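Local coordinates for protein short chain dehydrogenase (Salmonella typhi, PDB 3G1T) that probably catalyses an NAD(P)(H)-dependent oxidation or reduction, as members of the short-chain dehydrogenase family with a Rossmann fold do, at residues V156-R161 with T242-P247; G103-I108 with G165-S170; Q65-T70 with A89-R94. All blocks are in the same frame, centred on the assembly; numbering follows the deposited sequence.

Contact 1 of 3, residues V156-R161 with T242-P247; sequences VGRQGR and TFDAQP
Arg-158 reaches from the loop after strand 147-152 to Thr-242 and Asp-244 on strand 242-244, an outermost strand of this chain's parallel Rossmann sheet. Its guanidinium does nearly all the work, meeting both partners at its edge and close to its own plane. NH2 gives a hydrogen bond to Thr-242 OG1 at 2.7 Å, close to straight at 162°. The same nitrogen also reaches Asp-244 OD2 at 3.0 Å, on a more bent path, and NH1 completes the salt bridge to that oxygen at 2.8 Å. The end-on grip therefore falls on one carboxylate oxygen: NH1 takes the syn lone pair of OD2, while NH2 comes in nearly along the C-O bond. A bend at chi2 in the arginine chain helps carry the group over to the strand, and the guanidinium and carboxylate planes stand 32° apart.

Neighbouring residues share the load. Asn-196 ND2, from the adjoining strand 190-196, also hydrogen-bonds to Asp-244 OD2, which is thus held by three nitrogens. Glu-175 of helix 165-185 forms a salt bridge with Arg-158 NE and a hydrogen bond with Thr-242 OG1, so two acids share the guanidinium; a carboxylate can only accept, so OG1 presumably gives its proton there. Farther along the same loop, Gly-160 N hydrogen-bonds to Gln-179 OE1 of the second subunit. Thr-242 OG1 lies anti to its own backbone nitrogen (chi1 -179°), which turns the hydroxyl oxygen to the guanidinium, while its methyl CG2 stays 3.8 Å from Arg-158 NH2.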
loop_
_atom_site.group_PDB
_atom_site.type_symbol
_atom_site.label_atom_id
_atom_site.label_comp_id
_atom_site.label_asym_id
_atom_site.label_seq_id
_atom_site.Cartn_x
_atom_site.Cartn_y
_atom_site.Cartn_z
ATOM N N VAL A 156 12.684 0.833 -0.557
ATOM C CA VAL A 156 11.806 -0.277 -0.105
ATOM C C VAL A 156 10.365 -0.145 -0.525
ATOM O O VAL A 156 9.610 -1.074 -0.224
ATOM C CB VAL A 156 11.798 -0.535 1.416
ATOM C CG1 VAL A 156 13.157 -1.101 1.817
ATOM C CG2 VAL A 156 11.406 0.737 2.266
ATOM N N GLY A 157 10.052 0.941 -1.262
ATOM C CA GLY A 157 8.783 1.052 -2.042
ATOM C C GLY A 157 8.788 0.484 -3.433
ATOM O O GLY A 157 7.744 0.460 -4.078
ATOM N N ARG A 158 9.920 -0.022 -3.877
ATOM C CA ARG A 158 10.156 -0.587 -5.235
ATOM C C ARG A 158 10.534 -2.051 -5.067
ATOM O O ARG A 158 10.130 -2.904 -5.884
ATOM C CB ARG A 158 11.259 0.097 -6.019
ATOM C CG ARG A 158 10.943 1.449 -6.563
ATOM C CD ARG A 158 10.920 2.483 -5.470
ATOM N NE ARG A 158 11.083 3.839 -6.049
ATOM C CZ ARG A 158 12.253 4.439 -6.344
ATOM N NH1 ARG A 158 13.404 3.880 -6.016
ATOM N NH2 ARG A 158 12.260 5.678 -6.866
ATOM N N GLN A 159 11.257 -2.358 -3.979
ATOM C CA GLN A 159 11.620 -3.757 -3.709
ATOM C C GLN A 159 11.588 -3.950 -2.208
ATOM O O GLN A 159 12.340 -3.351 -1.461
ATOM C CB GLN A 159 12.994 -4.117 -4.320
ATOM C CG GLN A 159 13.387 -5.568 -4.027
ATOM C CD GLN A 159 12.437 -6.585 -4.690
ATOM O OE1 GLN A 159 11.971 -6.369 -5.837
ATOM N NE2 GLN A 159 12.115 -7.683 -3.967
ATOM N N GLY A 160 10.675 -4.782 -1.730
ATOM C CA GLY A 160 10.541 -5.026 -0.329
ATOM C C GLY A 160 11.774 -5.753 0.231
ATOM O O GLY A 160 12.387 -6.561 -0.438
ATOM N N ARG A 161 12.069 -5.427 1.484
ATOM C CA ARG A 161 13.220 -5.996 2.207
ATOM C C ARG A 161 12.859 -6.334 3.644
ATOM O O ARG A 161 12.107 -5.606 4.259
ATOM C CB ARG A 161 14.449 -4.996 2.196
ATOM C CG ARG A 161 14.997 -4.586 0.818
ATOM C CD ARG A 161 16.537 -4.087 0.936
ATOM N NE ARG A 161 16.724 -2.920 1.842
ATOM C CZ ARG A 161 16.701 -1.622 1.489
ATOM N NH1 ARG A 161 16.434 -1.195 0.203
ATOM N NH2 ARG A 161 16.865 -0.729 2.460
ATOM N N THR A 242 8.974 7.549 -10.863
ATOM C CA THR A 242 9.546 7.602 -9.521
ATOM C C THR A 242 11.057 7.789 -9.696
ATOM O O THR A 242 11.697 7.064 -10.454
ATOM C CB THR A 242 9.084 6.323 -8.688
ATOM O OG1 THR A 242 9.691 6.463 -7.346
ATOM C CG2 THR A 242 9.483 5.027 -9.360
ATOM N N PHE A 243 11.588 8.861 -9.088
ATOM C CA PHE A 243 12.962 9.307 -9.290
ATOM C C PHE A 243 13.823 9.091 -8.076
ATOM O O PHE A 243 13.399 9.355 -6.941
ATOM C CB PHE A 243 13.031 10.794 -9.619
ATOM C CG PHE A 243 12.263 11.172 -10.913
ATOM C CD1 PHE A 243 12.906 11.071 -12.159
ATOM C CD2 PHE A 243 10.929 11.600 -10.840
ATOM C CE1 PHE A 243 12.208 11.464 -13.370
ATOM C CE2 PHE A 243 10.193 11.913 -12.043
ATOM C CZ PHE A 243 10.836 11.884 -13.259
ATOM N N ASP A 244 15.054 8.642 -8.318
ATOM C CA ASP A 244 16.055 8.559 -7.232
ATOM C C ASP A 244 16.933 9.808 -7.160
ATOM O O ASP A 244 17.547 10.201 -8.155
ATOM C CB ASP A 244 16.987 7.383 -7.421
ATOM C CG ASP A 244 16.327 6.037 -7.114
ATOM O OD1 ASP A 244 16.999 5.001 -7.346
ATOM O OD2 ASP A 244 15.193 5.983 -6.637
ATOM N N ALA A 245 16.876 10.471 -6.029
ATOM C CA ALA A 245 17.808 11.598 -5.737
ATOM C C ALA A 245 19.297 11.191 -5.806
ATOM O O ALA A 245 20.161 12.024 -6.162
ATOM C CB ALA A 245 17.457 12.221 -4.397
ATOM N N GLN A 246 19.593 9.947 -5.463
ATOM C CA GLN A 246 20.942 9.459 -5.471
ATOM C C GLN A 246 20.985 8.080 -6.156
ATOM O O GLN A 246 20.875 7.044 -5.487
ATOM C CB GLN A 246 21.457 9.349 -4.017
ATOM C CG GLN A 246 21.230 10.596 -3.102
ATOM C CD GLN A 246 21.631 10.292 -1.680
ATOM O OE1 GLN A 246 20.791 10.242 -0.801
ATOM N NE2 GLN A 246 22.904 9.987 -1.472
ATOM N N PRO A 247 21.131 8.042 -7.495
ATOM C CA PRO A 247 21.055 6.743 -8.201
ATOM C C PRO A 247 22.363 5.927 -8.178
ATOM O O PRO A 247 22.334 4.690 -8.358
ATOM C CB PRO A 247 20.673 7.143 -9.649
ATOM C CG PRO A 247 20.537 8.692 -9.626
ATOM C CD PRO A 247 21.280 9.169 -8.433
#

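Contact 2 of 3, residues G103-I108 with G165-S170; sequences GLLGEI and GAYATS
Leu-105 lays a methyl over one face of the Tyr-167 ring, where the loop after strand 97-99 meets the start of helix 165-185. Tyr-167 opens the Tyr-x-x-x-Lys signature of short-chain dehydrogenases and is probably the active-site tyrosine, as in relatives; Gly-103 ends the family's Asn-Ala-Gly motif. The two side chains cross at about a right angle. Leu-105 CD1 makes a CH-pi contact, 4.2 Å from the centroid of the Tyr-167 ring and 18° off its normal, displaced toward the CG-CD1 side of the ring. Extension of the leucine with CG anti to its backbone nitrogen (chi1 177°) brings that methyl back to the ring although CB does not aim at the helix.

The ring edge meets something different: Leu-104 O lies in the ring plane, 3.3 Å from Tyr-167 CD1. Leu-105 O touches Tyr-167 CB, so the loop meets the tyrosine at CB, at one ring edge and over one face. Val-156, Ser-154 and Met-204 also pack on the tyrosine. Asn-126 of helix 116-142 ties both segments together, through OD1 to Leu-104 N and through ND2 to Ser-170 OG.

Polar groups between loop and helix meet through one water. It donates to Leu-105 O at 2.8 Å and to Glu-107 O at 2.9 Å, and accepts from Tyr-167 N at 3.0 Å.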
loop_
_atom_site.group_PDB
_atom_site.type_symbol
_atom_site.label_atom_id
_atom_site.label_comp_id
_atom_site.label_asym_id
_atom_site.label_seq_id
_atom_site.Cartn_x
_atom_site.Cartn_y
_atom_site.Cartn_z
ATOM N N GLY A 103 5.942 11.715 6.938
ATOM C CA GLY A 103 5.930 10.261 6.868
ATOM C C GLY A 103 6.228 9.777 8.270
ATOM O O GLY A 103 6.859 10.494 9.027
ATOM N N LEU A 104 5.759 8.583 8.579
ATOM C CA LEU A 104 6.094 7.899 9.819
ATOM C C LEU A 104 6.925 6.641 9.431
ATOM O O LEU A 104 6.616 5.904 8.468
ATOM C CB LEU A 104 4.836 7.511 10.556
ATOM C CG LEU A 104 4.626 7.504 12.075
ATOM C CD1 LEU A 104 4.978 8.873 12.722
ATOM C CD2 LEU A 104 3.166 7.162 12.344
ATOM N N LEU A 105 8.053 6.420 10.139
ATOM C CA LEU A 105 8.792 5.180 9.914
ATOM C C LEU A 105 8.164 3.909 10.536
ATOM O O LEU A 105 8.263 2.794 9.986
ATOM C CB LEU A 105 10.201 5.370 10.529
ATOM C CG LEU A 105 11.062 4.094 10.408
ATOM C CD1 LEU A 105 11.421 3.924 8.981
ATOM C CD2 LEU A 105 12.371 4.301 11.245
ATOM N N GLY A 106 7.587 4.088 11.722
ATOM C CA GLY A 106 7.088 2.990 12.547
ATOM C C GLY A 106 8.273 2.103 12.953
ATOM O O GLY A 106 9.399 2.565 13.137
ATOM N N GLU A 107 7.993 0.809 13.049
ATOM C CA GLU A 107 8.910 -0.125 13.659
ATOM C C GLU A 107 9.797 -0.804 12.628
ATOM O O GLU A 107 9.334 -1.276 11.553
ATOM C CB GLU A 107 8.082 -1.171 14.402
ATOM C CG GLU A 107 8.925 -2.108 15.181
ATOM C CD GLU A 107 8.117 -3.142 15.948
ATOM O OE1 GLU A 107 6.857 -3.019 16.049
ATOM O OE2 GLU A 107 8.770 -4.094 16.476
ATOM N N ILE A 108 11.086 -0.871 12.912
ATOM C CA ILE A 108 11.931 -1.680 12.033
ATOM C C ILE A 108 12.168 -3.035 12.739
ATOM O O ILE A 108 12.741 -3.066 13.859
ATOM C CB ILE A 108 13.393 -0.983 11.754
ATOM C CG1 ILE A 108 13.326 0.329 10.890
ATOM C CG2 ILE A 108 14.397 -1.970 11.078
ATOM C CD1 ILE A 108 12.550 0.176 9.520
ATOM N N GLY A 165 8.739 -3.889 7.078
ATOM C CA GLY A 165 7.336 -3.945 7.622
ATOM C C GLY A 165 6.332 -2.912 7.087
ATOM O O GLY A 165 6.202 -2.768 5.816
ATOM N N ALA A 166 5.700 -2.154 8.004
ATOM C CA ALA A 166 4.696 -1.167 7.615
ATOM C C ALA A 166 5.257 -0.091 6.692
ATOM O O ALA A 166 4.614 0.345 5.767
ATOM C CB ALA A 166 4.022 -0.559 8.862
ATOM N N TYR A 167 6.459 0.369 6.948
ATOM C CA TYR A 167 7.056 1.413 6.092
ATOM C C TYR A 167 7.092 0.991 4.598
ATOM O O TYR A 167 6.602 1.738 3.716
ATOM C CB TYR A 167 8.493 1.715 6.541
ATOM C CG TYR A 167 9.018 3.007 5.897
ATOM C CD1 TYR A 167 8.462 4.261 6.281
ATOM C CD2 TYR A 167 10.021 2.995 4.897
ATOM C CE1 TYR A 167 8.941 5.463 5.722
ATOM C CE2 TYR A 167 10.481 4.227 4.324
ATOM C CZ TYR A 167 9.954 5.404 4.779
ATOM O OH TYR A 167 10.342 6.611 4.251
ATOM N N ALA A 168 7.743 -0.147 4.309
ATOM C CA ALA A 168 7.862 -0.655 2.917
ATOM C C ALA A 168 6.447 -0.818 2.276
ATOM O O ALA A 168 6.237 -0.363 1.144
ATOM C CB ALA A 168 8.525 -1.967 2.897
ATOM N N THR A 169 5.545 -1.471 3.016
ATOM C CA THR A 169 4.133 -1.669 2.600
ATOM C C THR A 169 3.558 -0.316 2.215
ATOM O O THR A 169 2.891 -0.187 1.150
ATOM C CB THR A 169 3.312 -2.404 3.664
ATOM O OG1 THR A 169 3.968 -3.652 3.975
ATOM C CG2 THR A 169 1.842 -2.765 3.147
ATOM N N SER A 170 3.732 0.676 3.093
ATOM C CA SER A 170 3.128 2.037 2.849
ATOM C C SER A 170 3.784 2.784 1.692
ATOM O O SER A 170 3.127 3.628 1.049
ATOM C CB SER A 170 3.246 2.923 4.100
ATOM O OG SER A 170 4.581 3.443 4.240
HETATM O O HOH W 1 7.776 0.100 9.597
#

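Contact 3 of 3, residues Q65-T70 with A89-R94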
loop_
_atom_site.group_PDB
_atom_site.type_symbol
_atom_site.label_atom_id
_atom_site.label_comp_id
_atom_site.label_asym_id
_atom_site.label_seq_id
_atom_site.Cartn_x
_atom_site.Cartn_y
_atom_site.Cartn_z
ATOM N N GLN A 65 6.708 36.775 5.331
ATOM C CA GLN A 65 6.533 35.566 6.140
ATOM C C GLN A 65 5.520 34.573 5.534
ATOM O O GLN A 65 4.349 34.937 5.339
ATOM C CB GLN A 65 6.235 35.880 7.645
ATOM C CG GLN A 65 6.415 34.633 8.565
ATOM C CD GLN A 65 6.194 34.895 10.068
ATOM O OE1 GLN A 65 6.630 35.920 10.597
ATOM N NE2 GLN A 65 5.564 33.935 10.767
ATOM N N PRO A 66 5.976 33.329 5.234
ATOM C CA PRO A 66 5.147 32.218 4.705
ATOM C C PRO A 66 4.032 31.905 5.613
ATOM O O PRO A 66 4.168 32.000 6.841
ATOM C CB PRO A 66 6.101 31.025 4.722
ATOM C CG PRO A 66 7.418 31.625 4.596
ATOM C CD PRO A 66 7.397 32.916 5.317
ATOM N N GLN A 67 2.918 31.489 5.033
ATOM C CA GLN A 67 1.851 30.966 5.854
ATOM C C GLN A 67 2.110 29.527 6.230
ATOM O O GLN A 67 2.762 28.790 5.492
ATOM C CB GLN A 67 0.506 31.120 5.164
ATOM C CG GLN A 67 -0.088 32.523 5.416
ATOM C CD GLN A 67 -1.508 32.678 4.904
ATOM O OE1 GLN A 67 -1.852 33.711 4.312
ATOM N NE2 GLN A 67 -2.338 31.642 5.106
ATOM N N TRP A 68 1.656 29.143 7.397
ATOM C CA TRP A 68 1.798 27.775 7.844
ATOM C C TRP A 68 0.480 27.252 8.375
ATOM O O TRP A 68 -0.393 28.009 8.694
ATOM C CB TRP A 68 2.943 27.614 8.870
ATOM C CG TRP A 68 2.916 28.627 10.001
ATOM C CD1 TRP A 68 3.577 29.824 10.051
ATOM C CD2 TRP A 68 2.189 28.519 11.235
ATOM N NE1 TRP A 68 3.322 30.456 11.244
ATOM C CE2 TRP A 68 2.453 29.687 11.979
ATOM C CE3 TRP A 68 1.333 27.549 11.780
ATOM C CZ2 TRP A 68 1.901 29.911 13.249
ATOM C CZ3 TRP A 68 0.782 27.768 13.035
ATOM C CH2 TRP A 68 1.058 28.953 13.755
ATOM N N PHE A 69 0.382 25.940 8.455
ATOM C CA PHE A 69 -0.791 25.278 8.987
ATOM C C PHE A 69 -0.323 24.166 9.833
ATOM O O PHE A 69 0.561 23.381 9.420
ATOM C CB PHE A 69 -1.569 24.621 7.869
ATOM C CG PHE A 69 -2.160 25.575 6.991
ATOM C CD1 PHE A 69 -3.360 26.157 7.331
ATOM C CD2 PHE A 69 -1.479 26.006 5.840
ATOM C CE1 PHE A 69 -3.917 27.121 6.527
ATOM C CE2 PHE A 69 -2.018 26.970 5.027
ATOM C CZ PHE A 69 -3.259 27.537 5.358
ATOM N N THR A 70 -0.961 24.014 10.976
ATOM C CA THR A 70 -0.661 22.830 11.768
ATOM C C THR A 70 -1.700 21.777 11.350
ATOM O O THR A 70 -2.887 22.069 11.246
ATOM C CB THR A 70 -0.681 23.145 13.227
ATOM O OG1 THR A 70 -1.875 23.873 13.473
ATOM C CG2 THR A 70 0.540 24.042 13.603
ATOM N N ALA A 89 -7.349 28.415 -0.170
ATOM C CA ALA A 89 -8.154 29.015 -1.254
ATOM C C ALA A 89 -8.537 30.490 -0.955
ATOM O O ALA A 89 -8.782 31.289 -1.872
ATOM C CB ALA A 89 -9.383 28.190 -1.560
ATOM N N ALA A 90 -8.550 30.832 0.324
ATOM C CA ALA A 90 -8.959 32.187 0.757
ATOM C C ALA A 90 -7.822 33.184 0.608
ATOM O O ALA A 90 -8.053 34.404 0.514
ATOM C CB ALA A 90 -9.483 32.158 2.187
ATOM N N HIS A 91 -6.588 32.687 0.621
ATOM C CA HIS A 91 -5.402 33.542 0.480
ATOM C C HIS A 91 -4.728 33.481 -0.888
ATOM O O HIS A 91 -3.967 34.400 -1.240
ATOM C CB HIS A 91 -4.392 33.224 1.592
ATOM C CG HIS A 91 -4.790 33.750 2.948
ATOM N ND1 HIS A 91 -5.200 35.053 3.156
ATOM C CD2 HIS A 91 -4.815 33.155 4.166
ATOM C CE1 HIS A 91 -5.456 35.240 4.442
ATOM N NE2 HIS A 91 -5.232 34.101 5.079
ATOM N N TYR A 92 -4.995 32.416 -1.664
ATOM C CA TYR A 92 -4.288 32.160 -2.939
ATOM C C TYR A 92 -5.181 31.653 -4.042
ATOM O O TYR A 92 -6.123 30.902 -3.747
ATOM C CB TYR A 92 -3.216 31.069 -2.755
ATOM C CG TYR A 92 -2.165 31.461 -1.737
ATOM C CD1 TYR A 92 -1.187 32.415 -2.045
ATOM C CD2 TYR A 92 -2.192 30.926 -0.478
ATOM C CE1 TYR A 92 -0.218 32.785 -1.102
ATOM C CE2 TYR A 92 -1.245 31.281 0.488
ATOM C CZ TYR A 92 -0.251 32.196 0.156
ATOM O OH TYR A 92 0.667 32.546 1.143
ATOM N N PRO A 93 -4.865 31.989 -5.311
ATOM C CA PRO A 93 -5.747 31.554 -6.407
ATOM C C PRO A 93 -5.494 30.138 -6.948
ATOM O O PRO A 93 -6.208 29.652 -7.816
ATOM C CB PRO A 93 -5.442 32.568 -7.510
ATOM C CG PRO A 93 -3.890 32.899 -7.301
ATOM C CD PRO A 93 -3.916 33.037 -5.764
ATOM N N ARG A 94 -4.444 29.492 -6.456
ATOM C CA ARG A 94 -3.993 28.256 -7.056
ATOM C C ARG A 94 -2.937 27.630 -6.097
ATOM O O ARG A 94 -2.412 28.267 -5.167
ATOM C CB ARG A 94 -3.313 28.514 -8.407
ATOM C CG ARG A 94 -1.967 29.297 -8.293
ATOM C CD ARG A 94 -1.367 29.607 -9.684
ATOM N NE ARG A 94 -0.154 30.405 -9.405
ATOM C CZ ARG A 94 -0.126 31.737 -9.337
ATOM N NH1 ARG A 94 -1.248 32.493 -9.514
ATOM N NH2 ARG A 94 1.005 32.339 -8.989
HETATM O O HOH W 2 2.830 31.766 1.971
#
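Gln-67 stands its side-chain amide upright on the His-91 imidazole, with OE1 over one face, where the C-terminal part of helix 78-91 and the segment after it lie beside strand 67-70. The amide oxygen OE1 is about 3.0 Å above the ring plane and displaced toward the rim, which puts it 3.0 Å from His-91 CD2 and 3.2 Å from His-91 CG. The amide nitrogen comes down on the same carbon, Gln-67 NE2 lying 3.1 Å from His-91 CD2. There are 89° between the amide and ring planes, and the two side chains themselves cross at about a right angle. Gln-67 gets there with CG anti to the backbone carbonyl carbon (chi1 -85°) and an extended chain beyond it. Although His-91 NE2 is 3.5 Å from Gln-67 OE1, the angle is too poor for a hydrogen bond.

Tyr-92 comes next, its OH 4.2 Å from Gln-67 OE1. A water accepts from Gln-67 N at 3.1 Å; it lies next to Tyr-92 OH, but so close that a bridge between the segments is doubtful.

Farther out, the sheet positions these groups. Backbone bonds to Leu-43 hold Gln-67 on an outermost strand of this chain's parallel Rossmann sheet, while Tyr-92 packs against Thr-40 and Ile-42 of strand 40-45 and Ile-16 of strand 16-19. Phe-69 rests on Arg-87 and Ile-88, so helix 78-91 and strand 67-70 also meet through Phe-69.

Chemically, then, both ends of the amide press on ring carbon without a hydrogen bond. So tight a contact is of doubtful strength, the more so as His-91 is exposed and also touches a crystal neighbour, which may help set the ring's position.

From the N terminus, contact 3 closes first: its loop runs from strand 67-70 through helix 78-91, so it joins an outermost strand of this chain's sheet to the helix that follows. Contact 2 opens after strand 97-99 and contact 1 after strand 147-152; contact 2 then closes on helix 165-185, and contact 1 closes last, on strand 242-244. These two therefore cross along the chain, and they touch in space, where Val-156 packs on Tyr-167 and Ala-168. Both also reach the second subunit. Contact 3 lies on the opposite side of the chain's centre, about 32 Å from contact 1 between centres, at the other end of the same sheet.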